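Local coordinates for polar amino acid ABC uptake transporter substrate binding protein (Streptococcus thermophilus LMG 18311, PDB 3HV1) that probably binds polar amino acids outside the cell membrane and hands them to an ABC transporter for uptake, at residues Leu111-Ser116 against Asn200-Gly205; Lys21-Gly26 against Tyr58-Glu63; Phe31-Tyr36 against Lys245-Asp250. All blocks are in the same frame, centred on the assembly; numbering follows the deposited sequence.

Contact 1: residues Leu111-Ser116 against Asn200-Gly205; sequences LVTKKS and NVMPAG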
ATOM      1  N   LEU A 111       5.555 -14.619  17.716  1.00 19.48           N
ATOM      2  CA  LEU A 111       6.184 -15.397  18.771  1.00 18.24           C
ATOM      3  C   LEU A 111       5.178 -15.380  19.913  1.00 18.33           C
ATOM      4  O   LEU A 111       4.741 -14.313  20.346  1.00 20.18           O
ATOM      5  CB  LEU A 111       7.491 -14.745  19.234  1.00 18.02           C
ATOM      6  CG  LEU A 111       8.070 -15.331  20.526  1.00 18.95           C
ATOM      7  CD1 LEU A 111       8.590 -16.742  20.274  1.00 17.74           C
ATOM      8  CD2 LEU A 111       9.179 -14.435  21.049  1.00 21.85           C
ATOM      9  N   VAL A 112       4.803 -16.555  20.396  1.00 17.62           N
ATOM     10  CA  VAL A 112       3.835 -16.639  21.477  1.00 18.43           C
ATOM     11  C   VAL A 112       4.484 -17.164  22.746  1.00 18.36           C
ATOM     12  O   VAL A 112       5.202 -18.164  22.726  1.00 16.11           O
ATOM     13  CB  VAL A 112       2.669 -17.573  21.096  1.00 16.02           C
ATOM     14  CG1 VAL A 112       1.670 -17.679  22.248  1.00 20.60           C
ATOM     15  CG2 VAL A 112       2.005 -17.059  19.835  1.00 18.80           C
ATOM     16  N   THR A 113       4.249 -16.470  23.849  1.00 15.93           N
ATOM     17  CA  THR A 113       4.797 -16.914  25.112  1.00 17.25           C
ATOM     18  C   THR A 113       3.735 -16.655  26.154  1.00 17.97           C
ATOM     19  O   THR A 113       2.831 -15.846  25.938  1.00 16.07           O
ATOM     20  CB  THR A 113       6.072 -16.143  25.517  1.00 17.92           C
ATOM     21  OG1 THR A 113       5.739 -14.772  25.769  1.00 19.08           O
ATOM     22  CG2 THR A 113       7.124 -16.230  24.423  1.00 16.62           C
ATOM     23  N   LYS A 114       3.818 -17.366  27.272  1.00 16.35           N
ATOM     24  CA  LYS A 114       2.857 -17.151  28.340  1.00 16.56           C
ATOM     25  C   LYS A 114       3.268 -15.846  29.009  1.00 16.92           C
ATOM     26  O   LYS A 114       4.460 -15.572  29.146  1.00 16.77           O
ATOM     27  CB  LYS A 114       2.912 -18.286  29.363  1.00 17.14           C
ATOM     28  CG  LYS A 114       2.533 -19.650  28.825  1.00 21.59           C
ATOM     29  CD  LYS A 114       2.144 -20.601  29.957  1.00 23.41           C
ATOM     30  CE  LYS A 114       3.294 -20.854  30.931  1.00 24.61           C
ATOM     31  NZ  LYS A 114       2.857 -21.740  32.056  1.00 25.73           N
ATOM     32  N   LYS A 115       2.299 -15.033  29.414  1.00 17.72           N
ATOM     33  CA  LYS A 115       2.636 -13.784  30.081  1.00 18.08           C
ATOM     34  C   LYS A 115       3.397 -14.084  31.371  1.00 19.58           C
ATOM     35  O   LYS A 115       4.231 -13.287  31.803  1.00 17.64           O
ATOM     36  CB  LYS A 115       1.378 -12.970  30.391  1.00 18.32           C
ATOM     37  CG  LYS A 115       0.816 -12.225  29.174  1.00 19.64           C
ATOM     38  CD  LYS A 115      -0.383 -11.355  29.540  1.00 20.63           C
ATOM     39  CE  LYS A 115      -1.012 -10.697  28.304  1.00 23.51           C
ATOM     40  NZ  LYS A 115      -0.068  -9.769  27.623  1.00 26.20           N
ATOM     41  N   SER A 116       3.117 -15.243  31.966  1.00 17.05           N
ATOM     42  CA  SER A 116       3.766 -15.657  33.213  1.00 17.94           C
ATOM     43  C   SER A 116       5.246 -15.981  33.021  1.00 18.02           C
ATOM     44  O   SER A 116       5.982 -16.099  33.996  1.00 18.84           O
ATOM     45  CB  SER A 116       3.055 -16.887  33.806  1.00 15.05           C
ATOM     46  OG  SER A 116       3.225 -18.026  32.979  1.00 18.15           O
ATOM     47  N   ASN A 200       1.580 -13.404  25.399  1.00 17.40           N
ATOM     48  CA  ASN A 200       2.179 -12.288  24.668  1.00 17.01           C
ATOM     49  C   ASN A 200       2.225 -12.851  23.244  1.00 18.36           C
ATOM     50  O   ASN A 200       2.818 -13.902  23.025  1.00 18.69           O
ATOM     51  CB  ASN A 200       3.624 -12.037  25.108  1.00 16.73           C
ATOM     52  CG  ASN A 200       3.730 -11.505  26.519  1.00 15.00           C
ATOM     53  OD1 ASN A 200       4.584 -11.939  27.293  1.00 21.84           O
ATOM     54  ND2 ASN A 200       2.876 -10.559  26.860  1.00 15.63           N
ATOM     55  N   VAL A 201       1.580 -12.176  22.302  1.00 15.93           N
ATOM     56  CA  VAL A 201       1.579 -12.608  20.911  1.00 16.54           C
ATOM     57  C   VAL A 201       2.240 -11.450  20.200  1.00 18.36           C
ATOM     58  O   VAL A 201       1.618 -10.409  19.968  1.00 18.07           O
ATOM     59  CB  VAL A 201       0.161 -12.796  20.389  1.00 16.35           C
ATOM     60  CG1 VAL A 201       0.202 -13.377  18.979  1.00 18.22           C
ATOM     61  CG2 VAL A 201      -0.613 -13.694  21.346  1.00 17.18           C
HETATM   62  N   MSE A 202       3.509 -11.647  19.874  1.00 17.01           N
HETATM   63  CA  MSE A 202       4.331 -10.612  19.280  1.00 19.81           C
HETATM   64  C   MSE A 202       4.810 -10.864  17.860  1.00 19.55           C
HETATM   65  O   MSE A 202       5.174 -11.987  17.515  1.00 20.50           O
HETATM   66  CB  MSE A 202       5.562 -10.415  20.175  1.00 22.48           C
HETATM   67  CG  MSE A 202       5.246 -10.423  21.680  1.00 25.94           C
HETATM   68 SE   MSE A 202       6.715 -10.772  22.853  1.00 37.23          SE
HETATM   69  CE  MSE A 202       6.689 -12.677  22.865  1.00 25.31           C
ATOM     70  N   PRO A 203       4.816  -9.812  17.018  1.00 20.05           N
ATOM     71  CA  PRO A 203       5.287  -9.974  15.639  1.00 20.25           C
ATOM     72  C   PRO A 203       6.725 -10.463  15.781  1.00 20.33           C
ATOM     73  O   PRO A 203       7.520  -9.885  16.532  1.00 21.44           O
ATOM     74  CB  PRO A 203       5.191  -8.561  15.074  1.00 21.70           C
ATOM     75  CG  PRO A 203       4.000  -8.002  15.792  1.00 21.44           C
ATOM     76  CD  PRO A 203       4.234  -8.472  17.221  1.00 19.05           C
ATOM     77  N   ALA A 204       7.040 -11.540  15.074  1.00 19.48           N
ATOM     78  CA  ALA A 204       8.349 -12.166  15.159  1.00 21.49           C
ATOM     79  C   ALA A 204       9.485 -11.406  14.486  1.00 24.33           C
ATOM     80  O   ALA A 204      10.609 -11.386  14.991  1.00 23.99           O
ATOM     81  CB  ALA A 204       8.264 -13.587  14.599  1.00 22.81           C
ATOM     82  N   GLY A 205       9.197 -10.794  13.343  1.00 24.65           N
ATOM     83  CA  GLY A 205      10.228 -10.065  12.627  1.00 27.03           C
ATOM     84  C   GLY A 205      10.431 -10.605  11.221  1.00 28.62           C
ATOM     85  O   GLY A 205      11.215 -10.059  10.453  1.00 32.11           O
TER
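M202, present as selenomethionine, lies beside L111 on the next strand and shows how a flexible side chain can fold over a hydrogen-bonded pair. Its CB stands 4.0 Å from L111 O, and CG, anti to its own carbonyl carbon (chi1 -42°), stays at a similar distance from that oxygen. The turn about the CG-SE bond (chi3 -86°) swings CE over to the neighbouring strand. There the methyl meets L111 CD2 at 3.5 Å and L111 O at 3.6 Å. It also comes within 3.7 Å of T113 OG1, a hydroxyl hydrogen-bonded to I119 O. Beneath this cluster the backbones are joined by two reciprocal pairs of bonds, L111 with M202 and T113 with N200. L111 N to M202 O is short at 2.7 Å, whereas the return bond from M202 N to L111 O is almost perfectly straight (179°). On the other face V112 CG2 and V201 CG1 touch lightly at 4.2 Å, and both valines pack on L190 of helix 183-192. Strand 105-114 also bonds to L179, so the arrangement is that of antiparallel strands backed by a helix in one lobe of a bilobal solute-binding protein.

Contact 2: residues Lys21-Gly26 against Tyr58-Glu63; sequences KKIKIG and YGIDVE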
ATOM      1  N   LYS A  21     -28.809  -8.794  -6.964  1.00 28.22           N
ATOM      2  CA  LYS A  21     -28.596  -8.843  -5.519  1.00 26.03           C
ATOM      3  C   LYS A  21     -27.864 -10.125  -5.154  1.00 24.31           C
ATOM      4  O   LYS A  21     -28.200 -10.788  -4.179  1.00 23.20           O
ATOM      5  CB  LYS A  21     -29.934  -8.790  -4.784  1.00 28.23           C
ATOM      6  CG  LYS A  21     -30.706  -7.497  -4.991  1.00 32.01           C
ATOM      7  CD  LYS A  21     -32.015  -7.521  -4.217  1.00 35.28           C
ATOM      8  CE  LYS A  21     -32.802  -6.241  -4.429  1.00 38.24           C
ATOM      9  NZ  LYS A  21     -34.147  -6.332  -3.799  1.00 41.26           N
ATOM     10  N   LYS A  22     -26.853 -10.459  -5.947  1.00 24.35           N
ATOM     11  CA  LYS A  22     -26.080 -11.670  -5.726  1.00 24.69           C
ATOM     12  C   LYS A  22     -24.675 -11.569  -6.287  1.00 22.15           C
ATOM     13  O   LYS A  22     -24.436 -10.915  -7.302  1.00 21.07           O
ATOM     14  CB  LYS A  22     -26.740 -12.874  -6.407  1.00 28.34           C
ATOM     15  CG  LYS A  22     -28.079 -13.314  -5.875  1.00 36.75           C
ATOM     16  CD  LYS A  22     -28.504 -14.585  -6.620  1.00 39.83           C
ATOM     17  CE  LYS A  22     -29.851 -15.113  -6.161  1.00 43.40           C
ATOM     18  NZ  LYS A  22     -30.208 -16.368  -6.891  1.00 44.47           N
ATOM     19  N   ILE A  23     -23.754 -12.259  -5.629  1.00 22.49           N
ATOM     20  CA  ILE A  23     -22.371 -12.316  -6.062  1.00 20.11           C
ATOM     21  C   ILE A  23     -21.875 -13.651  -5.536  1.00 19.53           C
ATOM     22  O   ILE A  23     -22.280 -14.071  -4.458  1.00 20.01           O
ATOM     23  CB  ILE A  23     -21.544 -11.166  -5.471  1.00 22.71           C
ATOM     24  CG1 ILE A  23     -20.152 -11.168  -6.102  1.00 23.34           C
ATOM     25  CG2 ILE A  23     -21.470 -11.307  -3.940  1.00 20.84           C
ATOM     26  CD1 ILE A  23     -19.482  -9.804  -6.112  1.00 24.24           C
ATOM     27  N   LYS A  24     -21.022 -14.328  -6.298  1.00 20.56           N
ATOM     28  CA  LYS A  24     -20.505 -15.631  -5.885  1.00 20.65           C
ATOM     29  C   LYS A  24     -19.031 -15.521  -5.524  1.00 19.25           C
ATOM     30  O   LYS A  24     -18.240 -14.949  -6.268  1.00 20.52           O
ATOM     31  CB  LYS A  24     -20.705 -16.671  -7.005  1.00 24.65           C
ATOM     32  CG  LYS A  24     -20.229 -18.080  -6.639  1.00 31.01           C
ATOM     33  CD  LYS A  24     -20.634 -19.149  -7.677  1.00 34.21           C
ATOM     34  CE  LYS A  24     -22.111 -19.503  -7.579  1.00 37.34           C
ATOM     35  NZ  LYS A  24     -22.480 -20.729  -8.353  1.00 38.86           N
ATOM     36  N   ILE A  25     -18.671 -16.069  -4.371  1.00 20.44           N
ATOM     37  CA  ILE A  25     -17.298 -16.016  -3.898  1.00 18.87           C
ATOM     38  C   ILE A  25     -16.733 -17.410  -3.681  1.00 19.51           C
ATOM     39  O   ILE A  25     -17.360 -18.261  -3.041  1.00 22.39           O
ATOM     40  CB  ILE A  25     -17.213 -15.217  -2.574  1.00 18.42           C
ATOM     41  CG1 ILE A  25     -17.861 -13.839  -2.780  1.00 18.36           C
ATOM     42  CG2 ILE A  25     -15.749 -15.086  -2.136  1.00 14.84           C
ATOM     43  CD1 ILE A  25     -17.838 -12.946  -1.546  1.00 17.39           C
ATOM     44  N   GLY A  26     -15.547 -17.638  -4.231  1.00 19.95           N
ATOM     45  CA  GLY A  26     -14.910 -18.931  -4.096  1.00 20.98           C
ATOM     46  C   GLY A  26     -13.926 -18.963  -2.948  1.00 21.10           C
ATOM     47  O   GLY A  26     -13.221 -17.986  -2.700  1.00 21.21           O
ATOM     48  N   TYR A  58     -24.687  -3.359   0.691  1.00 18.42           N
ATOM     49  CA  TYR A  58     -25.228  -3.092  -0.630  1.00 19.77           C
ATOM     50  C   TYR A  58     -26.462  -3.906  -0.964  1.00 20.21           C
ATOM     51  O   TYR A  58     -26.972  -3.829  -2.084  1.00 20.37           O
ATOM     52  CB  TYR A  58     -24.142  -3.348  -1.675  1.00 20.16           C
ATOM     53  CG  TYR A  58     -22.900  -2.498  -1.475  1.00 20.07           C
ATOM     54  CD1 TYR A  58     -22.909  -1.134  -1.777  1.00 20.04           C
ATOM     55  CD2 TYR A  58     -21.717  -3.057  -0.986  1.00 19.59           C
ATOM     56  CE1 TYR A  58     -21.767  -0.344  -1.599  1.00 21.06           C
ATOM     57  CE2 TYR A  58     -20.568  -2.273  -0.803  1.00 20.97           C
ATOM     58  CZ  TYR A  58     -20.603  -0.917  -1.116  1.00 20.59           C
ATOM     59  OH  TYR A  58     -19.466  -0.153  -0.962  1.00 22.32           O
ATOM     60  N   GLY A  59     -26.945  -4.675   0.005  1.00 21.91           N
ATOM     61  CA  GLY A  59     -28.118  -5.496  -0.230  1.00 23.52           C
ATOM     62  C   GLY A  59     -27.818  -6.606  -1.222  1.00 25.09           C
ATOM     63  O   GLY A  59     -28.665  -6.979  -2.033  1.00 26.69           O
ATOM     64  N   ILE A  60     -26.598  -7.129  -1.169  1.00 22.85           N
ATOM     65  CA  ILE A  60     -26.197  -8.206  -2.065  1.00 21.22           C
ATOM     66  C   ILE A  60     -25.946  -9.463  -1.254  1.00 21.43           C
ATOM     67  O   ILE A  60     -25.165  -9.445  -0.302  1.00 21.72           O
ATOM     68  CB  ILE A  60     -24.910  -7.841  -2.838  1.00 21.04           C
ATOM     69  CG1 ILE A  60     -25.201  -6.686  -3.806  1.00 19.38           C
ATOM     70  CG2 ILE A  60     -24.377  -9.066  -3.579  1.00 22.27           C
ATOM     71  CD1 ILE A  60     -23.964  -6.064  -4.414  1.00 20.81           C
ATOM     72  N   ASP A  61     -26.638 -10.539  -1.625  1.00 21.71           N
ATOM     73  CA  ASP A  61     -26.485 -11.827  -0.962  1.00 22.71           C
ATOM     74  C   ASP A  61     -25.252 -12.506  -1.548  1.00 21.54           C
ATOM     75  O   ASP A  61     -24.972 -12.385  -2.747  1.00 22.51           O
ATOM     76  CB  ASP A  61     -27.716 -12.707  -1.198  1.00 24.98           C
ATOM     77  CG  ASP A  61     -28.942 -12.220  -0.446  1.00 27.98           C
ATOM     78  OD1 ASP A  61     -28.863 -12.083   0.790  1.00 29.69           O
ATOM     79  OD2 ASP A  61     -29.986 -11.980  -1.091  1.00 30.44           O
ATOM     80  N   VAL A  62     -24.513 -13.203  -0.694  1.00 20.37           N
ATOM     81  CA  VAL A  62     -23.305 -13.887  -1.116  1.00 19.90           C
ATOM     82  C   VAL A  62     -23.516 -15.389  -1.268  1.00 20.78           C
ATOM     83  O   VAL A  62     -24.033 -16.060  -0.367  1.00 21.51           O
ATOM     84  CB  VAL A  62     -22.156 -13.653  -0.107  1.00 20.47           C
ATOM     85  CG1 VAL A  62     -20.866 -14.314  -0.611  1.00 18.66           C
ATOM     86  CG2 VAL A  62     -21.945 -12.156   0.092  1.00 17.49           C
ATOM     87  N   GLU A  63     -23.136 -15.899  -2.433  1.00 21.69           N
ATOM     88  CA  GLU A  63     -23.222 -17.326  -2.719  1.00 23.88           C
ATOM     89  C   GLU A  63     -21.812 -17.854  -2.495  1.00 21.31           C
ATOM     90  O   GLU A  63     -20.915 -17.573  -3.283  1.00 20.74           O
ATOM     91  CB  GLU A  63     -23.632 -17.557  -4.177  1.00 29.37           C
ATOM     92  CG  GLU A  63     -23.495 -18.997  -4.632  1.00 39.09           C
ATOM     93  CD  GLU A  63     -24.622 -19.878  -4.149  1.00 44.17           C
ATOM     94  OE1 GLU A  63     -25.763 -19.690  -4.630  1.00 47.31           O
ATOM     95  OE2 GLU A  63     -24.372 -20.756  -3.290  1.00 48.21           O
TER
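The flat groups that meet between K21 and D61 are peptide units rather than rings, and their orientation changes along the pairing. D61 N approaches K21 O from above the carbonyl plane, 59° out of it, in a bond of 3.0 Å that does not use a lone-pair direction. One step further I23 N lies nearly in line with the D61 carbonyl, although its N-H is bent to 140° at the hydrogen. E63 N to I23 O, at 2.9 Å, is nearly in line too, and straight. At the far end I25 N bonds to E63 O. The irregular start coincides with the turn at K21, whose positive phi closes helix 14-20 in a Schellman motif; G59 ends helix 46-56 in the same way. Both strands thus begin just after a helix. The connection between them, which also holds the small sheet of strands 30-31, 35-37 and 43-44, passes through helix 46-56, giving a beta-alpha-beta crossover as in the lobes of type II solute-binding proteins. F55, A51 and N52 of that helix pack beneath the apolar face. On that face I60 CG2 meets I23 CG2 at 3.7 Å, and V62 CG1 presses on I25 CD1 at 3.5 Å, a tight approach. The opposite face is polar at its tips but meets through carbon. K24 and E63 run side by side; the lysine bends at chi3 (-75°), bringing CE beside E63 CG. K24 NZ lies 5.1 Å from E63 OE1, so the charged atoms do not touch.

Contact 3: residues Phe31-Tyr36 against Lys245-Asp250; sequences FVPMGY and KWFGED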
ATOM      1  N   PHE A  31      -9.548 -24.006   4.636  1.00 25.00           N
ATOM      2  CA  PHE A  31      -8.742 -22.930   5.195  1.00 26.88           C
ATOM      3  C   PHE A  31      -9.181 -22.243   6.485  1.00 27.57           C
ATOM      4  O   PHE A  31      -9.623 -21.090   6.470  1.00 25.56           O
ATOM      5  CB  PHE A  31      -8.485 -21.872   4.129  1.00 29.54           C
ATOM      6  CG  PHE A  31      -7.291 -21.014   4.411  1.00 34.40           C
ATOM      7  CD1 PHE A  31      -6.053 -21.592   4.674  1.00 37.43           C
ATOM      8  CD2 PHE A  31      -7.391 -19.629   4.393  1.00 36.01           C
ATOM      9  CE1 PHE A  31      -4.932 -20.799   4.914  1.00 40.03           C
ATOM     10  CE2 PHE A  31      -6.277 -18.829   4.630  1.00 36.11           C
ATOM     11  CZ  PHE A  31      -5.048 -19.410   4.892  1.00 37.97           C
ATOM     12  N   VAL A  32      -9.028 -22.946   7.603  1.00 26.12           N
ATOM     13  CA  VAL A  32      -9.351 -22.384   8.914  1.00 24.84           C
ATOM     14  C   VAL A  32      -8.269 -21.325   9.156  1.00 24.51           C
ATOM     15  O   VAL A  32      -7.107 -21.546   8.819  1.00 25.74           O
ATOM     16  CB  VAL A  32      -9.239 -23.448  10.028  1.00 26.70           C
ATOM     17  CG1 VAL A  32      -9.677 -22.854  11.361  1.00 24.72           C
ATOM     18  CG2 VAL A  32     -10.083 -24.663   9.679  1.00 26.47           C
ATOM     19  N   PRO A  33      -8.627 -20.166   9.739  1.00 20.58           N
ATOM     20  CA  PRO A  33      -9.955 -19.749  10.187  1.00 19.38           C
ATOM     21  C   PRO A  33     -10.584 -18.727   9.241  1.00 18.91           C
ATOM     22  O   PRO A  33     -11.561 -18.078   9.596  1.00 18.80           O
ATOM     23  CB  PRO A  33      -9.649 -19.116  11.531  1.00 18.98           C
ATOM     24  CG  PRO A  33      -8.424 -18.299  11.174  1.00 15.88           C
ATOM     25  CD  PRO A  33      -7.605 -19.237  10.266  1.00 20.63           C
HETATM   26  N   MSE A  34     -10.037 -18.581   8.041  1.00 19.59           N
HETATM   27  CA  MSE A  34     -10.564 -17.589   7.118  1.00 18.82           C
HETATM   28  C   MSE A  34     -11.908 -17.946   6.499  1.00 19.00           C
HETATM   29  O   MSE A  34     -12.800 -17.105   6.393  1.00 17.73           O
HETATM   30  CB  MSE A  34      -9.527 -17.316   6.035  1.00 19.15           C
HETATM   31  CG  MSE A  34      -8.158 -16.939   6.596  1.00 23.56           C
HETATM   32 SE   MSE A  34      -8.169 -15.493   7.895  1.00 30.11          SE
HETATM   33  CE  MSE A  34      -8.286 -14.088   6.636  1.00 24.49           C
ATOM     34  N   GLY A  35     -12.051 -19.200   6.094  1.00 18.18           N
ATOM     35  CA  GLY A  35     -13.298 -19.644   5.495  1.00 18.83           C
ATOM     36  C   GLY A  35     -13.180 -21.149   5.393  1.00 19.30           C
ATOM     37  O   GLY A  35     -12.265 -21.655   4.745  1.00 19.55           O
ATOM     38  N   TYR A  36     -14.092 -21.863   6.033  1.00 18.87           N
ATOM     39  CA  TYR A  36     -14.019 -23.307   6.009  1.00 23.55           C
ATOM     40  C   TYR A  36     -15.344 -23.985   6.308  1.00 23.36           C
ATOM     41  O   TYR A  36     -16.282 -23.371   6.815  1.00 21.10           O
ATOM     42  CB  TYR A  36     -12.948 -23.778   7.003  1.00 24.09           C
ATOM     43  CG  TYR A  36     -13.169 -23.302   8.430  1.00 25.82           C
ATOM     44  CD1 TYR A  36     -13.797 -24.117   9.373  1.00 24.61           C
ATOM     45  CD2 TYR A  36     -12.753 -22.029   8.836  1.00 25.15           C
ATOM     46  CE1 TYR A  36     -13.999 -23.681  10.685  1.00 26.69           C
ATOM     47  CE2 TYR A  36     -12.954 -21.586  10.143  1.00 27.35           C
ATOM     48  CZ  TYR A  36     -13.573 -22.413  11.060  1.00 27.52           C
ATOM     49  OH  TYR A  36     -13.762 -21.978  12.351  1.00 29.59           O
ATOM     50  N   LYS A 245     -14.205 -11.119  17.238  1.00 18.09           N
ATOM     51  CA  LYS A 245     -14.817 -12.440  17.320  1.00 17.81           C
ATOM     52  C   LYS A 245     -13.844 -13.551  16.920  1.00 19.32           C
ATOM     53  O   LYS A 245     -13.739 -14.590  17.588  1.00 20.09           O
ATOM     54  CB  LYS A 245     -16.043 -12.514  16.407  1.00 18.28           C
ATOM     55  CG  LYS A 245     -16.574 -13.929  16.213  1.00 22.91           C
ATOM     56  CD  LYS A 245     -17.699 -13.968  15.185  1.00 21.80           C
ATOM     57  CE  LYS A 245     -18.121 -15.397  14.869  1.00 24.63           C
ATOM     58  NZ  LYS A 245     -19.189 -15.429  13.810  1.00 22.94           N
ATOM     59  N   TRP A 246     -13.126 -13.324  15.831  1.00 18.03           N
ATOM     60  CA  TRP A 246     -12.202 -14.324  15.325  1.00 17.54           C
ATOM     61  C   TRP A 246     -10.791 -14.315  15.891  1.00 18.58           C
ATOM     62  O   TRP A 246     -10.216 -15.381  16.123  1.00 17.63           O
ATOM     63  CB  TRP A 246     -12.142 -14.223  13.796  1.00 17.45           C
ATOM     64  CG  TRP A 246     -13.407 -14.680  13.165  1.00 16.07           C
ATOM     65  CD1 TRP A 246     -14.476 -13.913  12.800  1.00 17.74           C
ATOM     66  CD2 TRP A 246     -13.795 -16.035  12.960  1.00 19.40           C
ATOM     67  NE1 TRP A 246     -15.521 -14.715  12.383  1.00 16.92           N
ATOM     68  CE2 TRP A 246     -15.123 -16.025  12.472  1.00 17.23           C
ATOM     69  CE3 TRP A 246     -13.148 -17.268  13.143  1.00 19.02           C
ATOM     70  CZ2 TRP A 246     -15.814 -17.198  12.168  1.00 18.98           C
ATOM     71  CZ3 TRP A 246     -13.834 -18.432  12.838  1.00 21.21           C
ATOM     72  CH2 TRP A 246     -15.154 -18.392  12.357  1.00 19.70           C
ATOM     73  N   PHE A 247     -10.248 -13.123  16.129  1.00 16.89           N
ATOM     74  CA  PHE A 247      -8.874 -12.988  16.600  1.00 16.83           C
ATOM     75  C   PHE A 247      -8.642 -12.357  17.975  1.00 15.09           C
ATOM     76  O   PHE A 247      -7.518 -12.340  18.456  1.00 17.13           O
ATOM     77  CB  PHE A 247      -8.067 -12.217  15.550  1.00 13.89           C
ATOM     78  CG  PHE A 247      -8.160 -12.806  14.166  1.00 16.37           C
ATOM     79  CD1 PHE A 247      -7.705 -14.102  13.917  1.00 14.62           C
ATOM     80  CD2 PHE A 247      -8.727 -12.080  13.118  1.00 15.63           C
ATOM     81  CE1 PHE A 247      -7.817 -14.670  12.644  1.00 16.05           C
ATOM     82  CE2 PHE A 247      -8.844 -12.642  11.840  1.00 18.73           C
ATOM     83  CZ  PHE A 247      -8.388 -13.937  11.603  1.00 16.57           C
ATOM     84  N   GLY A 248      -9.684 -11.823  18.603  1.00 18.82           N
ATOM     85  CA  GLY A 248      -9.493 -11.223  19.916  1.00 18.93           C
ATOM     86  C   GLY A 248      -8.757  -9.895  19.890  1.00 20.78           C
ATOM     87  O   GLY A 248      -8.331  -9.384  20.929  1.00 20.37           O
ATOM     88  N   GLU A 249      -8.589  -9.341  18.696  1.00 21.08           N
ATOM     89  CA  GLU A 249      -7.940  -8.053  18.530  1.00 21.38           C
ATOM     90  C   GLU A 249      -8.352  -7.449  17.189  1.00 21.02           C
ATOM     91  O   GLU A 249      -8.989  -8.110  16.372  1.00 20.74           O
ATOM     92  CB  GLU A 249      -6.410  -8.183  18.633  1.00 26.70           C
ATOM     93  CG  GLU A 249      -5.699  -8.792  17.449  1.00 30.96           C
ATOM     94  CD  GLU A 249      -4.182  -8.777  17.631  1.00 35.05           C
ATOM     95  OE1 GLU A 249      -3.683  -9.475  18.539  1.00 36.62           O
ATOM     96  OE2 GLU A 249      -3.489  -8.058  16.877  1.00 37.88           O
ATOM     97  N   ASP A 250      -8.005  -6.184  16.988  1.00 18.99           N
ATOM     98  CA  ASP A 250      -8.327  -5.447  15.767  1.00 17.33           C
ATOM     99  C   ASP A 250      -7.209  -5.640  14.734  1.00 18.26           C
ATOM    100  O   ASP A 250      -6.099  -5.121  14.900  1.00 16.51           O
ATOM    101  CB  ASP A 250      -8.484  -3.965  16.117  1.00 18.17           C
ATOM    102  CG  ASP A 250      -8.791  -3.098  14.914  1.00 21.96           C
ATOM    103  OD1 ASP A 250      -8.945  -3.641  13.802  1.00 20.94           O
ATOM    104  OD2 ASP A 250      -8.877  -1.857  15.090  1.00 22.60           O
TER
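P33 O lies over one face of the W246 indole, offset toward the rim and 4.0 Å from CE3, while accepting a backbone hydrogen bond from F46 and sitting in plane at the edge of the Y36 ring. No hydrogen bond joins the two segments, so shape and ring orientation carry the contact. Y36 and W246 meet tip to tip: Y36 OH comes to 3.6 Å from W246 CZ3, in the plane of the indole at its edge. Y36 CG lies between its own backbone N and carbonyl carbon (chi1 57°), which turns the ring back toward the indole. The indole is anchored at its other end by the hydrogen bond from NE1 to D49, an acid that also forms a salt bridge with K245. Across the contact F247 meets P33 and M34, while W246 CB lies over one face of its ring. P33 CG, on a proline preceded by a cis peptide, reaches CE1 at 4.0 Å; the selenium of M34 stands at the ring edge, 4.0 Å from CZ, in a Met-aromatic contact. M34 starts away from F247, but bends at chi2 (-52°) and chi3 bring SE round to it. The end of helix 238-247 thus meets the turn before strand 35-37 near the centre of a bilobal solute-binding fold, probably between elements of both lobes: helix 46-56, and helix 183-192 with strand 105-114.

Overall arrangement
The three contacts illustrate how chemistry follows position in a bilobal fold. Contacts 1 and 2 pair strands of the same mixed sheet, antiparallel and parallel respectively, on opposite sides of the chain's centre, with about 38 Å between their own centres. Each is partly buried, with backbone bonds at its heart and lysines on its exposed parts. Contact 3 is the core element: all its touching residues are buried, and its centre is about 8 Å from that of the chain. It relies on aromatic rings, proline and selenium instead of hydrogen bonds. Helix 46-56 packs at contacts 2 and 3, helix 183-192 at contacts 1 and 3, and strand 105-114 of contact 1 also reaches contact 3.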